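Local coordinates for protein histidine acid phosphatase (Bifidobacterium longum subsp. infantis, PDB 6RXD) that probably removes phosphate groups from inositol polyphosphates such as phytate, and from 2,3-bisphosphoglycerate, as a histidine acid phosphatase of the MINPP type, at residues V235-A240 with A342-W347. Numbering follows the deposited sequence. Where two conformers were deposited one is given.
Sequences VDVKRA and ARMFAW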
ATOM      1  N   VAL A 235      10.865  -7.167  24.708  1.00 19.96           N
ATOM      2  CA  VAL A 235      11.610  -6.303  25.623  1.00 21.34           C
ATOM      3  C   VAL A 235      12.519  -5.330  24.876  1.00 19.84           C
ATOM      4  O   VAL A 235      12.725  -4.189  25.311  1.00 23.04           O
ATOM      5  CB  VAL A 235      12.430  -7.145  26.632  1.00 25.95           C
ATOM      6  CG1 VAL A 235      13.302  -6.259  27.501  1.00 32.27           C
ATOM      7  CG2 VAL A 235      11.497  -7.978  27.493  1.00 28.96           C
ATOM      8  N   ASP A 236      13.071  -5.771  23.750  1.00 21.25           N
ATOM      9  CA  ASP A 236      13.957  -4.912  22.971  1.00 19.83           C
ATOM     10  C   ASP A 236      13.227  -3.726  22.321  1.00 18.69           C
ATOM     11  O   ASP A 236      13.809  -2.641  22.174  1.00 19.88           O
ATOM     12  CB  ASP A 236      14.739  -5.716  21.931  1.00 24.42           C
ATOM     13  CG  ASP A 236      15.786  -6.621  22.563  1.00 35.08           C
ATOM     14  OD1 ASP A 236      16.247  -7.564  21.888  1.00 34.43           O
ATOM     15  OD2 ASP A 236      16.143  -6.391  23.740  1.00 41.36           O
ATOM     16  N   VAL A 237      11.962  -3.913  21.956  1.00 19.03           N
ATOM     17  CA  VAL A 237      11.167  -2.786  21.463  1.00 16.42           C
ATOM     18  C   VAL A 237      10.938  -1.783  22.597  1.00 15.74           C
ATOM     19  O   VAL A 237      11.000  -0.565  22.387  1.00 14.05           O
ATOM     20  CB  VAL A 237       9.832  -3.227  20.819  1.00 21.93           C
ATOM     21  CG1 VAL A 237       8.970  -2.011  20.491  1.00 16.98           C
ATOM     22  CG2 VAL A 237      10.090  -4.033  19.546  1.00 19.91           C
ATOM     23  N   LYS A 238      10.703  -2.293  23.805  1.00 16.32           N
ATOM     24  CA  LYS A 238      10.530  -1.413  24.960  1.00 16.95           C
ATOM     25  C   LYS A 238      11.823  -0.660  25.258  1.00 17.38           C
ATOM     26  O   LYS A 238      11.806   0.528  25.597  1.00 15.44           O
ATOM     27  CB  LYS A 238      10.029  -2.199  26.172  1.00 24.35           C
ATOM     28  CG  LYS A 238       8.591  -2.681  25.977  1.00 27.38           C
ATOM     29  CD  LYS A 238       8.080  -3.518  27.132  1.00 35.64           C
ATOM     30  CE  LYS A 238       6.673  -4.022  26.829  1.00 41.97           C
ATOM     31  NZ  LYS A 238       5.799  -2.915  26.342  1.00 49.71           N
ATOM     32  N   ARG A 239      12.951  -1.348  25.124  1.00 16.07           N
ATOM     33  CA  ARG A 239      14.243  -0.697  25.317  0.59 16.24           C
ATOM     34  C   ARG A 239      14.454   0.389  24.265  1.00 16.97           C
ATOM     35  O   ARG A 239      14.894   1.491  24.587  1.00 16.54           O
ATOM     36  CB  ARG A 239      15.386  -1.718  25.278  0.59 21.16           C
ATOM     37  CG  ARG A 239      15.418  -2.631  26.484  0.59 20.47           C
ATOM     38  CD  ARG A 239      16.329  -3.826  26.249  0.59 20.88           C
ATOM     39  NE  ARG A 239      17.731  -3.442  26.131  0.59 27.96           N
ATOM     40  CZ  ARG A 239      18.686  -4.244  25.672  0.59 27.22           C
ATOM     41  NH1 ARG A 239      19.938  -3.813  25.597  0.59 19.71           N
ATOM     42  NH2 ARG A 239      18.386  -5.474  25.275  0.59 27.21           N
ATOM     43  N   ALA A 240      14.113   0.087  23.014  1.00 13.01           N
ATOM     44  CA  ALA A 240      14.248   1.046  21.918  1.00 13.97           C
ATOM     45  C   ALA A 240      13.348   2.247  22.138  1.00 14.39           C
ATOM     46  O   ALA A 240      13.694   3.371  21.779  1.00 14.47           O
ATOM     47  CB  ALA A 240      13.912   0.391  20.599  1.00 14.62           C
ATOM     48  N   ALA A 342      14.438   2.724  14.864  1.00 14.29           N
ATOM     49  CA  ALA A 342      13.449   2.756  13.779  1.00 13.49           C
ATOM     50  C   ALA A 342      13.225   1.362  13.201  1.00 15.22           C
ATOM     51  O   ALA A 342      12.092   0.986  12.885  1.00 16.21           O
ATOM     52  CB  ALA A 342      13.872   3.732  12.661  1.00 16.04           C
ATOM     53  N   ARG A 343      14.303   0.595  13.064  1.00 14.36           N
ATOM     54  CA  ARG A 343      14.210  -0.758  12.531  0.57 14.90           C
ATOM     55  C   ARG A 343      13.357  -1.643  13.449  1.00 13.68           C
ATOM     56  O   ARG A 343      12.567  -2.452  12.980  1.00 15.00           O
ATOM     57  CB  ARG A 343      15.618  -1.337  12.346  0.57 15.88           C
ATOM     58  CG  ARG A 343      15.680  -2.773  11.857  0.57 17.58           C
ATOM     59  CD  ARG A 343      17.134  -3.255  11.851  0.57 13.89           C
ATOM     60  NE  ARG A 343      17.244  -4.647  11.433  0.57 22.75           N
ATOM     61  CZ  ARG A 343      17.148  -5.678  12.263  0.57 21.48           C
ATOM     62  NH1 ARG A 343      17.255  -6.915  11.800  0.57 26.59           N
ATOM     63  NH2 ARG A 343      16.944  -5.468  13.558  0.57 21.30           N
ATOM     64  N   MET A 344      13.516  -1.474  14.764  1.00 13.81           N
ATOM     65  CA  MET A 344      12.690  -2.206  15.726  0.94 16.85           C
ATOM     66  C   MET A 344      11.214  -1.828  15.586  1.00 14.01           C
ATOM     67  O   MET A 344      10.338  -2.692  15.636  1.00 13.81           O
ATOM     68  CB  MET A 344      13.140  -1.945  17.169  1.00 17.19           C
ATOM     69  CG  MET A 344      14.519  -2.481  17.507  1.00 28.69           C
ATOM     70  SD  MET A 344      14.626  -4.261  17.284  0.63 26.00           S
ATOM     71  CE  MET A 344      13.305  -4.816  18.359  0.86 26.12           C
ATOM     72  N   PHE A 345      10.932  -0.532  15.452  1.00 12.08           N
ATOM     73  CA  PHE A 345       9.549  -0.068  15.324  1.00 12.35           C
ATOM     74  C   PHE A 345       8.936  -0.522  14.005  1.00 14.33           C
ATOM     75  O   PHE A 345       7.755  -0.879  13.946  1.00 12.69           O
ATOM     76  CB  PHE A 345       9.488   1.458  15.440  1.00 12.61           C
ATOM     77  CG  PHE A 345      10.120   1.990  16.700  1.00 16.38           C
ATOM     78  CD1 PHE A 345       9.982   1.304  17.896  1.00 19.61           C
ATOM     79  CD2 PHE A 345      10.886   3.150  16.679  1.00 17.55           C
ATOM     80  CE1 PHE A 345      10.571   1.782  19.062  1.00 23.24           C
ATOM     81  CE2 PHE A 345      11.490   3.627  17.843  1.00 18.85           C
ATOM     82  CZ  PHE A 345      11.326   2.936  19.036  1.00 21.96           C
ATOM     83  N   ALA A 346       9.745  -0.508  12.949  1.00 11.48           N
ATOM     84  CA  ALA A 346       9.313  -1.031  11.658  1.00 11.46           C
ATOM     85  C   ALA A 346       8.950  -2.502  11.755  1.00 13.57           C
ATOM     86  O   ALA A 346       7.991  -2.946  11.134  1.00 13.43           O
ATOM     87  CB  ALA A 346      10.400  -0.825  10.597  1.00 14.97           C
ATOM     88  N   TRP A 347       9.729  -3.268  12.510  1.00 10.56           N
ATOM     89  CA  TRP A 347       9.393  -4.681  12.673  1.00 11.46           C
ATOM     90  C   TRP A 347       8.076  -4.827  13.402  1.00 14.00           C
ATOM     91  O   TRP A 347       7.247  -5.641  13.017  1.00 13.70           O
ATOM     92  CB  TRP A 347      10.486  -5.423  13.433  1.00 10.99           C
ATOM     93  CG  TRP A 347      10.049  -6.766  13.905  1.00 11.36           C
ATOM     94  CD1 TRP A 347       9.801  -7.878  13.135  1.00 12.77           C
ATOM     95  CD2 TRP A 347       9.833  -7.165  15.263  1.00 13.28           C
ATOM     96  NE1 TRP A 347       9.424  -8.933  13.940  1.00 13.22           N
ATOM     97  CE2 TRP A 347       9.438  -8.519  15.249  1.00 15.89           C
ATOM     98  CE3 TRP A 347       9.910  -6.499  16.489  1.00 18.73           C
ATOM     99  CZ2 TRP A 347       9.144  -9.228  16.419  1.00 17.88           C
ATOM    100  CZ3 TRP A 347       9.609  -7.204  17.655  1.00 22.69           C
ATOM    101  CH2 TRP A 347       9.234  -8.552  17.609  1.00 22.09           C
TER
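Val237 meets Met344, Phe345 and Trp347 where two helices of the histidine acid phosphatase fold, 235-245 and 339-357, pack by apolar side chains. The short segments have axes 9.4 Å apart and an angle of 132° between their N-to-C directions, so they run roughly counter to each other at a marked slant. Closest in backbone register are Val237 and Met344, their CA atoms 6.0 Å apart. The two valine methyls divide the work. CG2 touches the methionine methyl, with Val237 CG2 3.5 Å from Met344 CE, and also reaches the indole at its edge, in the ring plane, 3.7 Å from Trp347 CZ3. CG1, anti to the backbone N (chi1 173°), faces Phe345 CD1 more loosely. Bends at chi2 (-60°) and chi3 fold the Met344 chain, and its CE also lies 4.0 Å from Asp236 CB.

One turn on, Ala240 CB sits 4.2 Å from Met344 CB and 3.9 Å from Phe345 CE1. The phenyl edge also borders backbone carbonyls, Val237 O and Ala240 O both lying near the ring plane. An alanine in place of Phe345 would probably open a gap against Ala240, where CE1 and CZ lay, and take away the ring that Val237 CG1 faces.

Further out, Met306 of helix 301-317 touches Phe345, as do Ser241 and Leu244 from the continuing helix 235-245, while Tyr302 packs on Val237. Asp341 and Asp243, seen to bind zinc in a crystal structure of this protein though that zinc is absent from this chain, lie near Ala240, placing the contact beside that site. The indole is positioned by Tyr429, edge-to-face with it, and by a hydrogen bond from Trp347 NE1 to Tyr427 O.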